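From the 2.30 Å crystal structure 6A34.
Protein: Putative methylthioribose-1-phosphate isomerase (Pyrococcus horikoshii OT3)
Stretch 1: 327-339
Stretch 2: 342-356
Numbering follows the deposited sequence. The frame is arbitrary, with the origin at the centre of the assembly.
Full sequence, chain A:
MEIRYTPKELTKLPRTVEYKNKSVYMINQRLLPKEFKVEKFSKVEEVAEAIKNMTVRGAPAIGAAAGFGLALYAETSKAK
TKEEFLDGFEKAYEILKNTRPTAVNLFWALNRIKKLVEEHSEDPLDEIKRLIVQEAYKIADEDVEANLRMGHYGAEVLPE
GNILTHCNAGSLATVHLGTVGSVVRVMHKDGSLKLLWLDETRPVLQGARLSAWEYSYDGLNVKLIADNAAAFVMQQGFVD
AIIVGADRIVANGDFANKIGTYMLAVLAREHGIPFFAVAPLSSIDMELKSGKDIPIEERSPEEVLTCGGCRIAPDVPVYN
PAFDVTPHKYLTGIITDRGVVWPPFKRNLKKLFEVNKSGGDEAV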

ATOM      1  N   PRO A 327      -1.927 -19.456  -4.817  1.00 29.08           N
ATOM      2  CA  PRO A 327      -1.765 -20.895  -5.045  1.00 29.64           C
ATOM      3  C   PRO A 327      -1.434 -21.644  -3.735  1.00 33.63           C
ATOM      4  O   PRO A 327      -0.688 -21.109  -2.877  1.00 33.15           O
ATOM      5  CB  PRO A 327      -0.605 -20.996  -6.062  1.00 29.46           C
ATOM      6  CG  PRO A 327      -0.591 -19.630  -6.771  1.00 27.44           C
ATOM      7  CD  PRO A 327      -0.998 -18.675  -5.659  1.00 31.92           C
ATOM      8  N   HIS A 328      -1.977 -22.871  -3.595  1.00 30.45           N
ATOM      9  CA  HIS A 328      -1.944 -23.647  -2.343  1.00 28.99           C
ATOM     10  C   HIS A 328      -0.518 -23.939  -1.874  1.00 26.95           C
ATOM     11  O   HIS A 328      -0.312 -24.066  -0.700  1.00 29.65           O
ATOM     12  CB  HIS A 328      -2.748 -24.947  -2.449  1.00 28.25           C
ATOM     13  CG  HIS A 328      -2.258 -25.867  -3.511  1.00 27.50           C
ATOM     14  ND1 HIS A 328      -1.198 -26.755  -3.300  1.00 29.41           N
ATOM     15  CD2 HIS A 328      -2.666 -26.025  -4.787  1.00 25.17           C
ATOM     16  CE1 HIS A 328      -0.966 -27.407  -4.433  1.00 30.43           C
ATOM     17  NE2 HIS A 328      -1.861 -26.969  -5.364  1.00 28.32           N
ATOM     18  N   LYS A 329       0.447 -24.015  -2.791  1.00 26.70           N
ATOM     19  CA  LYS A 329       1.800 -24.407  -2.475  1.00 29.47           C
ATOM     20  C   LYS A 329       2.515 -23.429  -1.519  1.00 32.31           C
ATOM     21  O   LYS A 329       3.511 -23.804  -0.826  1.00 35.39           O
ATOM     22  CB  LYS A 329       2.601 -24.574  -3.771  1.00 33.79           C
ATOM     23  CG  LYS A 329       2.903 -23.291  -4.532  1.00 37.00           C
ATOM     24  CD  LYS A 329       3.913 -23.489  -5.659  1.00 39.03           C
ATOM     25  CE  LYS A 329       4.258 -22.211  -6.391  1.00 43.02           C
ATOM     26  NZ  LYS A 329       5.468 -22.359  -7.228  1.00 46.05           N
ATOM     27  N   TYR A 330       2.048 -22.184  -1.475  1.00 27.96           N
ATOM     28  CA  TYR A 330       2.544 -21.182  -0.555  1.00 27.93           C
ATOM     29  C   TYR A 330       2.032 -21.412   0.878  1.00 27.71           C
ATOM     30  O   TYR A 330       2.552 -20.784   1.811  1.00 30.23           O
ATOM     31  CB  TYR A 330       2.144 -19.789  -1.074  1.00 27.88           C
ATOM     32  CG  TYR A 330       2.791 -19.412  -2.386  1.00 24.60           C
ATOM     33  CD1 TYR A 330       4.123 -19.066  -2.417  1.00 26.97           C
ATOM     34  CD2 TYR A 330       2.106 -19.377  -3.580  1.00 24.51           C
ATOM     35  CE1 TYR A 330       4.782 -18.765  -3.591  1.00 24.19           C
ATOM     36  CE2 TYR A 330       2.736 -19.024  -4.771  1.00 25.90           C
ATOM     37  CZ  TYR A 330       4.087 -18.722  -4.777  1.00 26.40           C
ATOM     38  OH  TYR A 330       4.790 -18.400  -5.913  1.00 27.63           O
ATOM     39  N   LEU A 331       1.026 -22.284   1.075  1.00 27.43           N
ATOM     40  CA  LEU A 331       0.429 -22.481   2.424  1.00 27.52           C
ATOM     41  C   LEU A 331       1.232 -23.511   3.222  1.00 27.45           C
ATOM     42  O   LEU A 331       1.494 -24.596   2.756  1.00 29.88           O
ATOM     43  CB  LEU A 331      -1.022 -22.939   2.324  1.00 27.62           C
ATOM     44  CG  LEU A 331      -2.043 -21.873   1.963  1.00 29.03           C
ATOM     45  CD1 LEU A 331      -3.361 -22.505   1.528  1.00 30.56           C
ATOM     46  CD2 LEU A 331      -2.284 -20.948   3.139  1.00 32.91           C
ATOM     47  N   THR A 332       1.540 -23.166   4.473  1.00 29.32           N
ATOM     48  CA  THR A 332       2.079 -24.111   5.427  1.00 29.66           C
ATOM     49  C   THR A 332       0.930 -24.989   5.950  1.00 25.95           C
ATOM     50  O   THR A 332       1.099 -26.146   6.168  1.00 27.05           O
ATOM     51  CB  THR A 332       2.817 -23.379   6.549  1.00 31.35           C
ATOM     52  OG1 THR A 332       3.799 -22.516   5.976  1.00 30.66           O
ATOM     53  CG2 THR A 332       3.464 -24.342   7.517  1.00 32.08           C
ATOM     54  N   GLY A 333      -0.221 -24.385   6.218  1.00 28.06           N
ATOM     55  CA  GLY A 333      -1.412 -25.092   6.646  1.00 29.97           C
ATOM     56  C   GLY A 333      -2.650 -24.221   6.570  1.00 30.86           C
ATOM     57  O   GLY A 333      -2.559 -22.998   6.373  1.00 31.32           O
ATOM     58  N   ILE A 334      -3.811 -24.858   6.704  1.00 29.49           N
ATOM     59  CA  ILE A 334      -5.072 -24.154   6.726  1.00 32.46           C
ATOM     60  C   ILE A 334      -5.745 -24.431   8.079  1.00 33.84           C
ATOM     61  O   ILE A 334      -6.118 -25.565   8.375  1.00 36.51           O
ATOM     62  CB  ILE A 334      -5.994 -24.563   5.563  1.00 28.25           C
ATOM     63  CG1 ILE A 334      -5.373 -24.274   4.201  1.00 30.48           C
ATOM     64  CG2 ILE A 334      -7.340 -23.893   5.730  1.00 27.85           C
ATOM     65  CD1 ILE A 334      -6.222 -24.706   3.018  1.00 33.65           C
ATOM     66  N   ILE A 335      -5.921 -23.372   8.865  1.00 31.71           N
ATOM     67  CA  ILE A 335      -6.504 -23.468  10.171  1.00 33.08           C
ATOM     68  C   ILE A 335      -8.016 -23.342  10.003  1.00 35.72           C
ATOM     69  O   ILE A 335      -8.487 -22.336   9.485  1.00 38.67           O
ATOM     70  CB  ILE A 335      -5.931 -22.405  11.120  1.00 29.36           C
ATOM     71  CG1 ILE A 335      -4.406 -22.433  11.161  1.00 28.80           C
ATOM     72  CG2 ILE A 335      -6.518 -22.584  12.510  1.00 32.08           C
ATOM     73  CD1 ILE A 335      -3.783 -21.140  11.599  1.00 29.28           C
ATOM     74  N   THR A 336      -8.746 -24.396  10.384  1.00 34.12           N
ATOM     75  CA  THR A 336     -10.202 -24.405  10.321  1.00 33.92           C
ATOM     76  C   THR A 336     -10.778 -24.636  11.721  1.00 32.45           C
ATOM     77  O   THR A 336     -10.061 -24.925  12.672  1.00 32.47           O
ATOM     78  CB  THR A 336     -10.771 -25.476   9.386  1.00 32.22           C
ATOM     79  OG1 THR A 336     -10.798 -26.711  10.096  1.00 31.15           O
ATOM     80  CG2 THR A 336     -10.015 -25.591   8.085  1.00 36.86           C
ATOM     81  N   ASP A 337     -12.103 -24.515  11.813  1.00 37.07           N
ATOM     82  CA  ASP A 337     -12.824 -24.688  13.081  1.00 39.39           C
ATOM     83  C   ASP A 337     -12.933 -26.184  13.407  1.00 38.57           C
ATOM     84  O   ASP A 337     -13.476 -26.507  14.451  1.00 44.14           O
ATOM     85  CB  ASP A 337     -14.212 -24.054  13.019  1.00 37.33           C
ATOM     86  CG  ASP A 337     -15.105 -24.683  11.965  1.00 37.84           C
ATOM     87  OD1 ASP A 337     -14.731 -24.646  10.763  1.00 36.60           O
ATOM     88  OD2 ASP A 337     -16.168 -25.212  12.353  1.00 38.95           O
ATOM     89  N   ARG A 338     -12.395 -27.060  12.539  1.00 36.13           N
ATOM     90  CA  ARG A 338     -12.377 -28.517  12.798  1.00 41.91           C
ATOM     91  C   ARG A 338     -10.949 -29.062  12.696  1.00 40.18           C
ATOM     92  O   ARG A 338     -10.760 -30.210  12.421  1.00 43.51           O
ATOM     93  CB  ARG A 338     -13.352 -29.236  11.856  1.00 42.03           C
ATOM     94  CG  ARG A 338     -14.823 -28.852  12.052  1.00 47.79           C
ATOM     95  CD  ARG A 338     -15.365 -29.181  13.455  1.00 57.01           C
ATOM     96  NE  ARG A 338     -16.788 -28.880  13.703  1.00 62.06           N
ATOM     97  CZ  ARG A 338     -17.381 -28.877  14.910  1.00 57.85           C
ATOM     98  NH1 ARG A 338     -16.721 -29.266  15.991  1.00 53.19           N
ATOM     99  NH2 ARG A 338     -18.631 -28.463  15.032  1.00 56.06           N
ATOM    100  N   GLY A 339      -9.948 -28.219  12.952  1.00 41.20           N
ATOM    101  CA  GLY A 339      -8.556 -28.645  12.954  1.00 36.61           C
ATOM    102  C   GLY A 339      -7.784 -28.061  11.781  1.00 37.22           C
ATOM    103  O   GLY A 339      -8.370 -27.411  10.889  1.00 37.95           O
TER
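Stretch 2, residues 342-356: WPPFKRNLKKLFEVN

A helix can pack beside a strand of its own chain with an aromatic residue as anchor, and the segment 342-356 of this putative methylthioribose-1-phosphate isomerase illustrates the principle well. The anchor is Phe345, the first residue of helix 345-354. Its CA-to-CB bond points toward stretch 1, and the buried residue has more area covered by that stretch than any other residue of the contact. Leu331 CB lies 3.7 Å from Phe345 CZ, and Ile334 CD1 lies 4.0 Å from Phe345 CD1. The backbone contributes as well: Gly333 CA approaches Phe345 CE1 to 4.0 Å at the ring edge, where Leu331 O also sits, 3.6 Å from Phe345 CZ. His328 adds its carbonyl, with His328 O 3.5 Å from Phe345 CE2.

From this anchor the helix runs nearly parallel to strand 333-336, at a crossing angle of -16° and with a closest axial approach of 10.7 Å. Such alignment lets residues farther along the helix meet the strand in turn. Ile334 starts sideways from its backbone, but its end comes nearer, and CD1 reaches Leu349 CD1 at 4.5 Å. Two turns beyond Phe345, the CA-to-CB bond of Leu352 points toward stretch 1, and its side chain meets the end of the strand, CD2 lying 4.0 Å from Thr336 OG1 and CD1 3.7 Å from Arg338 O.

Ahead of the helix the chain is extended. Trp342 has CA-to-CB directed away from stretch 1, yet its indole swings back so that CE3 lies 3.3 Å from Thr332 O, at the ring edge. Gly333 leaves room for this ring: an ideal CB there would fall 2.9 Å from Trp342 CZ3, a clash. Pro343 CD adds a contact of 3.6 Å with Thr332 O. A cis peptide bond then leads into Pro344, the N-cap residue, and Asn348 ties the first turn back to this lead-in through a hydrogen bond from ND2 to Trp342 O, 3.0 Å long.

The polar edge lies where the strand ends in a type I turn, Thr336 to Gly339. Thr336 braces it internally, OG1 accepting from Arg338 N at 2.9 Å and donating to Gly339 O at 2.6 Å. Arg338, exposed, has its CA-to-CB bond toward stretch 2 and lies beside the poorly ordered Asn356. No hydrogen bond joins the two stretches; the 546 Å² buried between them rests on packing, while Thr336 OG1 is engaged within stretch 1 and the Asp337 carboxylate is hydrogen-bonded elsewhere in the structure.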

ATOM      1  N   TRP A 342      -3.092 -29.886   6.628  1.00 36.96           N
ATOM      2  CA  TRP A 342      -1.726 -29.896   6.194  1.00 34.27           C
ATOM      3  C   TRP A 342      -1.661 -30.337   4.727  1.00 34.97           C
ATOM      4  O   TRP A 342      -2.602 -30.934   4.205  1.00 34.40           O
ATOM      5  CB  TRP A 342      -0.946 -30.833   7.118  1.00 30.00           C
ATOM      6  CG  TRP A 342      -1.006 -30.431   8.555  1.00 31.02           C
ATOM      7  CD1 TRP A 342      -1.628 -31.114   9.566  1.00 29.74           C
ATOM      8  CD2 TRP A 342      -0.418 -29.258   9.163  1.00 28.92           C
ATOM      9  NE1 TRP A 342      -1.456 -30.456  10.747  1.00 27.58           N
ATOM     10  CE2 TRP A 342      -0.721 -29.317  10.538  1.00 27.99           C
ATOM     11  CE3 TRP A 342       0.299 -28.160   8.683  1.00 29.06           C
ATOM     12  CZ2 TRP A 342      -0.302 -28.345  11.442  1.00 29.34           C
ATOM     13  CZ3 TRP A 342       0.720 -27.197   9.576  1.00 31.02           C
ATOM     14  CH2 TRP A 342       0.416 -27.284  10.935  1.00 31.77           C
ATOM     15  N   PRO A 343      -0.565 -30.054   3.989  1.00 35.65           N
ATOM     16  CA  PRO A 343      -0.422 -30.569   2.625  1.00 38.32           C
ATOM     17  C   PRO A 343      -0.399 -32.100   2.688  1.00 35.59           C
ATOM     18  O   PRO A 343       0.043 -32.642   3.676  1.00 33.67           O
ATOM     19  CB  PRO A 343       0.907 -30.011   2.109  1.00 37.61           C
ATOM     20  CG  PRO A 343       1.360 -28.991   3.155  1.00 37.50           C
ATOM     21  CD  PRO A 343       0.596 -29.276   4.430  1.00 37.28           C
ATOM     22  N   PRO A 344      -0.895 -32.806   1.669  1.00 39.74           N
ATOM     23  CA  PRO A 344      -1.441 -32.267   0.431  1.00 38.27           C
ATOM     24  C   PRO A 344      -2.897 -31.860   0.670  1.00 36.50           C
ATOM     25  O   PRO A 344      -3.661 -32.646   1.238  1.00 38.04           O
ATOM     26  CB  PRO A 344      -1.303 -33.400  -0.594  1.00 41.36           C
ATOM     27  CG  PRO A 344      -1.199 -34.654   0.265  1.00 42.93           C
ATOM     28  CD  PRO A 344      -0.537 -34.223   1.558  1.00 42.44           C
ATOM     29  N   PHE A 345      -3.242 -30.621   0.297  1.00 35.11           N
ATOM     30  CA  PHE A 345      -4.498 -30.011   0.721  1.00 36.38           C
ATOM     31  C   PHE A 345      -5.696 -30.696   0.061  1.00 36.99           C
ATOM     32  O   PHE A 345      -6.724 -30.861   0.712  1.00 38.16           O
ATOM     33  CB  PHE A 345      -4.520 -28.500   0.476  1.00 34.57           C
ATOM     34  CG  PHE A 345      -3.503 -27.772   1.312  1.00 32.40           C
ATOM     35  CD1 PHE A 345      -3.604 -27.763   2.683  1.00 32.98           C
ATOM     36  CD2 PHE A 345      -2.398 -27.188   0.728  1.00 32.38           C
ATOM     37  CE1 PHE A 345      -2.634 -27.156   3.452  1.00 36.88           C
ATOM     38  CE2 PHE A 345      -1.431 -26.576   1.496  1.00 33.52           C
ATOM     39  CZ  PHE A 345      -1.551 -26.564   2.856  1.00 36.06           C
ATOM     40  N   LYS A 346      -5.567 -31.043  -1.219  1.00 39.82           N
ATOM     41  CA  LYS A 346      -6.667 -31.647  -1.980  1.00 47.20           C
ATOM     42  C   LYS A 346      -7.231 -32.841  -1.187  1.00 45.21           C
ATOM     43  O   LYS A 346      -8.417 -32.852  -0.809  1.00 48.63           O
ATOM     44  CB  LYS A 346      -6.156 -32.020  -3.374  1.00 49.49           C
ATOM     45  CG  LYS A 346      -7.201 -32.541  -4.345  1.00 57.26           C
ATOM     46  CD  LYS A 346      -6.666 -32.664  -5.777  1.00 61.75           C
ATOM     47  CE  LYS A 346      -7.673 -33.232  -6.765  1.00 65.91           C
ATOM     48  NZ  LYS A 346      -8.998 -32.569  -6.657  1.00 64.35           N
ATOM     49  N   ARG A 347      -6.339 -33.790  -0.881  1.00 42.83           N
ATOM     50  CA  ARG A 347      -6.644 -35.023  -0.191  1.00 42.00           C
ATOM     51  C   ARG A 347      -7.137 -34.742   1.226  1.00 39.42           C
ATOM     52  O   ARG A 347      -8.115 -35.328   1.647  1.00 39.06           O
ATOM     53  CB  ARG A 347      -5.376 -35.882  -0.141  1.00 46.02           C
ATOM     54  CG  ARG A 347      -5.513 -37.195   0.615  1.00 47.75           C
ATOM     55  CD  ARG A 347      -4.296 -38.083   0.421  1.00 50.55           C
ATOM     56  NE  ARG A 347      -3.360 -37.932   1.517  1.00 51.88           N
ATOM     57  CZ  ARG A 347      -2.033 -37.956   1.397  1.00 57.17           C
ATOM     58  NH1 ARG A 347      -1.458 -38.207   0.225  1.00 49.26           N
ATOM     59  NH2 ARG A 347      -1.295 -37.658   2.458  1.00 59.77           N
ATOM     60  N   ASN A 348      -6.429 -33.875   1.966  1.00 38.05           N
ATOM     61  CA  ASN A 348      -6.752 -33.662   3.377  1.00 40.70           C
ATOM     62  C   ASN A 348      -8.018 -32.825   3.527  1.00 39.86           C
ATOM     63  O   ASN A 348      -8.702 -33.004   4.531  1.00 42.26           O
ATOM     64  CB  ASN A 348      -5.584 -33.122   4.200  1.00 40.47           C
ATOM     65  CG  ASN A 348      -4.526 -34.187   4.380  1.00 42.10           C
ATOM     66  OD1 ASN A 348      -4.872 -35.346   4.578  1.00 43.12           O
ATOM     67  ND2 ASN A 348      -3.257 -33.832   4.236  1.00 36.05           N
ATOM     68  N   LEU A 349      -8.341 -31.965   2.550  1.00 42.70           N
ATOM     69  CA  LEU A 349      -9.571 -31.192   2.656  1.00 46.45           C
ATOM     70  C   LEU A 349     -10.766 -32.126   2.462  1.00 47.96           C
ATOM     71  O   LEU A 349     -11.716 -32.005   3.243  1.00 46.09           O
ATOM     72  CB  LEU A 349      -9.622 -30.024   1.667  1.00 41.51           C
ATOM     73  CG  LEU A 349      -8.836 -28.788   2.102  1.00 43.38           C
ATOM     74  CD1 LEU A 349      -8.663 -27.815   0.946  1.00 44.10           C
ATOM     75  CD2 LEU A 349      -9.497 -28.106   3.283  1.00 45.51           C
ATOM     76  N   LYS A 350     -10.700 -33.030   1.467  1.00 50.73           N
ATOM     77  CA  LYS A 350     -11.838 -33.905   1.164  1.00 61.05           C
ATOM     78  C   LYS A 350     -12.028 -34.905   2.314  1.00 63.02           C
ATOM     79  O   LYS A 350     -13.172 -35.199   2.672  1.00 64.96           O
ATOM     80  CB  LYS A 350     -11.742 -34.540  -0.228  1.00 66.04           C
ATOM     81  CG  LYS A 350     -10.924 -35.813  -0.355  1.00 79.66           C
ATOM     82  CD  LYS A 350     -11.387 -36.698  -1.504  1.00 86.75           C
ATOM     83  CE  LYS A 350     -11.403 -36.007  -2.852  1.00 88.88           C
ATOM     84  NZ  LYS A 350     -11.896 -36.918  -3.914  1.00 92.49           N
ATOM     85  N   LYS A 351     -10.932 -35.341   2.945  1.00 60.16           N
ATOM     86  CA  LYS A 351     -11.030 -36.101   4.190  1.00 69.37           C
ATOM     87  C   LYS A 351     -11.846 -35.292   5.196  1.00 71.13           C
ATOM     88  O   LYS A 351     -12.854 -35.754   5.688  1.00 83.50           O
ATOM     89  CB  LYS A 351      -9.668 -36.419   4.813  1.00 74.76           C
ATOM     90  CG  LYS A 351      -9.003 -37.699   4.322  1.00 81.36           C
ATOM     91  CD  LYS A 351      -7.694 -38.003   5.037  1.00 88.27           C
ATOM     92  CE  LYS A 351      -6.745 -38.850   4.214  1.00 89.70           C
ATOM     93  NZ  LYS A 351      -5.458 -39.062   4.916  1.00 92.83           N
ATOM     94  N   LEU A 352     -11.395 -34.071   5.476  1.00 71.07           N
ATOM     95  CA  LEU A 352     -11.994 -33.241   6.514  1.00 71.54           C
ATOM     96  C   LEU A 352     -13.513 -33.168   6.338  1.00 70.32           C
ATOM     97  O   LEU A 352     -14.241 -33.120   7.328  1.00 62.30           O
ATOM     98  CB  LEU A 352     -11.389 -31.836   6.448  1.00 76.47           C
ATOM     99  CG  LEU A 352     -11.784 -30.893   7.579  1.00 71.22           C
ATOM    100  CD1 LEU A 352     -11.302 -31.428   8.916  1.00 75.02           C
ATOM    101  CD2 LEU A 352     -11.220 -29.509   7.322  1.00 75.75           C
ATOM    102  N   PHE A 353     -13.964 -33.127   5.079  1.00 67.04           N
ATOM    103  CA  PHE A 353     -15.369 -32.938   4.754  1.00 70.78           C
ATOM    104  C   PHE A 353     -16.176 -34.220   5.010  1.00 79.29           C
ATOM    105  O   PHE A 353     -17.332 -34.138   5.435  1.00 85.71           O
ATOM    106  CB  PHE A 353     -15.526 -32.415   3.324  1.00 68.63           C
ATOM    107  CG  PHE A 353     -15.795 -30.933   3.283  1.00 71.98           C
ATOM    108  CD1 PHE A 353     -14.774 -30.019   3.505  1.00 70.46           C
ATOM    109  CD2 PHE A 353     -17.082 -30.450   3.097  1.00 74.41           C
ATOM    110  CE1 PHE A 353     -15.026 -28.655   3.497  1.00 67.22           C
ATOM    111  CE2 PHE A 353     -17.334 -29.087   3.086  1.00 77.49           C
ATOM    112  CZ  PHE A 353     -16.308 -28.193   3.295  1.00 74.90           C
ATOM    113  N   GLU A 354     -15.572 -35.385   4.759  1.00 85.94           N
ATOM    114  CA  GLU A 354     -16.227 -36.680   4.981  1.00 94.35           C
ATOM    115  C   GLU A 354     -16.406 -36.930   6.487  1.00 95.49           C
ATOM    116  O   GLU A 354     -17.452 -37.431   6.887  1.00 99.36           O
ATOM    117  CB  GLU A 354     -15.463 -37.809   4.277  1.00 98.96           C
ATOM    118  CG  GLU A 354     -15.955 -38.057   2.851  1.00104.10           C
ATOM    119  CD  GLU A 354     -14.888 -38.415   1.823  1.00108.63           C
ATOM    120  OE1 GLU A 354     -14.001 -39.242   2.145  1.00109.46           O
ATOM    121  OE2 GLU A 354     -14.939 -37.860   0.696  1.00 93.66           O
ATOM    122  N   VAL A 355     -15.419 -36.542   7.309  1.00 98.27           N
ATOM    123  CA  VAL A 355     -15.430 -36.849   8.754  1.00100.81           C
ATOM    124  C   VAL A 355     -16.045 -35.698   9.578  1.00103.03           C
ATOM    125  O   VAL A 355     -16.089 -35.821  10.807  1.00109.37           O
ATOM    126  CB  VAL A 355     -14.032 -37.241   9.293  1.00109.95           C
ATOM    127  CG1 VAL A 355     -13.404 -38.376   8.492  1.00111.83           C
ATOM    128  CG2 VAL A 355     -13.072 -36.062   9.398  1.00108.14           C
ATOM    129  N   ASN A 356     -16.520 -34.611   8.940  1.00 96.03           N
ATOM    130  CA  ASN A 356     -17.213 -33.481   9.653  1.00 94.75           C
ATOM    131  C   ASN A 356     -18.484 -33.085   8.883  1.00 89.14           C
ATOM    132  O   ASN A 356     -18.755 -31.893   8.693  1.00 75.22           O
ATOM    133  CB  ASN A 356     -16.322 -32.242   9.858  1.00 86.80           C
ATOM    134  CG  ASN A 356     -15.260 -32.394  10.932  1.00 80.71           C
ATOM    135  OD1 ASN A 356     -14.073 -32.498  10.623  1.00 78.68           O
ATOM    136  ND2 ASN A 356     -15.662 -32.388  12.196  1.00 68.86           N
TER